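Local structure of OLD nuclease (Thermus scotoductus, 6P74) at the interface of chains A and B. The protein degrades linear and supercoiled double-stranded DNA as a metal-dependent 5'-to-3' exodeoxyribonuclease, nicks circular DNA, and has DNA-stimulated ATPase activity. Residues are numbered along the deposited sequence; one frame, centred on the assembly and turned at random. Chains: chain A/B, Putative ATP-dependent endonuclease of the OLD family.

The interface of chains A and B. Residues chain A 204, 215, 217; chain B 235, 251.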
loop_
_atom_site.group_PDB
_atom_site.type_symbol
_atom_site.label_atom_id
_atom_site.label_comp_id
_atom_site.label_asym_id
_atom_site.label_seq_id
_atom_site.Cartn_x
_atom_site.Cartn_y
_atom_site.Cartn_z
ATOM N N LEU A 204 -25.938 9.825 10.712
ATOM C CA LEU A 204 -25.372 9.755 12.054
ATOM C C LEU A 204 -26.443 9.506 13.089
ATOM O O LEU A 204 -26.169 8.891 14.126
ATOM C CB LEU A 204 -24.614 11.039 12.401
ATOM C CG LEU A 204 -23.267 11.178 11.679
ATOM C CD1 LEU A 204 -22.584 12.480 12.053
ATOM C CD2 LEU A 204 -22.359 9.980 11.967
ATOM N N MET A 215 -23.497 19.642 16.032
ATOM C CA MET A 215 -22.431 19.455 15.064
ATOM C C MET A 215 -22.644 20.359 13.862
ATOM O O MET A 215 -23.730 20.378 13.275
ATOM C CB MET A 215 -22.386 18.000 14.620
ATOM C CG MET A 215 -21.065 17.548 14.081
ATOM S SD MET A 215 -21.331 15.862 13.561
ATOM C CE MET A 215 -22.190 15.187 14.995
ATOM N N ILE A 217 -21.557 21.145 10.056
ATOM C CA ILE A 217 -20.955 20.572 8.859
ATOM C C ILE A 217 -21.187 21.563 7.733
ATOM O O ILE A 217 -22.329 21.961 7.483
ATOM C CB ILE A 217 -21.542 19.193 8.507
ATOM C CG1 ILE A 217 -21.378 18.207 9.671
ATOM C CG2 ILE A 217 -20.896 18.649 7.258
ATOM C CD1 ILE A 217 -22.007 16.843 9.430
ATOM N N TYR B 235 -16.044 20.052 10.093
ATOM C CA TYR B 235 -16.912 19.992 11.261
ATOM C C TYR B 235 -16.058 20.221 12.504
ATOM O O TYR B 235 -14.825 20.170 12.450
ATOM C CB TYR B 235 -17.652 18.654 11.322
ATOM C CG TYR B 235 -16.716 17.477 11.315
ATOM C CD1 TYR B 235 -16.121 17.044 10.134
ATOM C CD2 TYR B 235 -16.406 16.808 12.491
ATOM C CE1 TYR B 235 -15.248 15.968 10.126
ATOM C CE2 TYR B 235 -15.538 15.732 12.493
ATOM C CZ TYR B 235 -14.958 15.320 11.308
ATOM O OH TYR B 235 -14.088 14.251 11.311
ATOM N N ILE B 251 -18.255 10.051 11.094
ATOM C CA ILE B 251 -18.711 11.334 10.574
ATOM C C ILE B 251 -18.268 11.505 9.128
ATOM O O ILE B 251 -19.039 11.959 8.276
ATOM C CB ILE B 251 -18.194 12.478 11.464
ATOM C CG1 ILE B 251 -18.883 12.454 12.825
ATOM C CG2 ILE B 251 -18.380 13.836 10.780
ATOM C CD1 ILE B 251 -18.380 13.538 13.739
#
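A:Ile217, which opens strand 217-220, and B:Tyr235, which closes strand 232-235, form an antiparallel beta bridge between the two chains, both backbones being extended. Their side chains run alongside each other in the same direction, and CG1 of A:Ile217 lies 4.1 Å from CB of B:Tyr235. A beta-branched isoleucine suits an extended strand and offers a hydrocarbon flank to its neighbour. Next to the bridge, B:Ile251 from helix 246-266 projects towards chain A and loses 50 Å² of surface there. Its outer methyl, CD1, meets the sulfur SD of A:Met215 end-on at 3.8 Å; the unbranched, polarisable methionine can extend from a loop and adapt to such a methyl. The methionine side chain is nearly extended to SD and bends at chi3 (-47°), which turns CE aside from the line of approach. A:Leu204, near the end of helix 187-205, comes in at a slant; its forked end lays two methyls along one flank of the isoleucine, CD1 3.8 Å from CG1 of B:Ile251 and CD2 next to the backbone CA. These apolar side-chain contacts join the homodimer's subunits where the probable dimerization domain meets B:Ile251 of the ATPase segment, about 77 Å from the patch centre to A:Arg487, the probable active-site arginine. The isoleucine's branching lets CG1 and CD1 face chain A while the CG2 methyl of B:Ile251 sits 3.6 Å above the centre of one face of B:Tyr235.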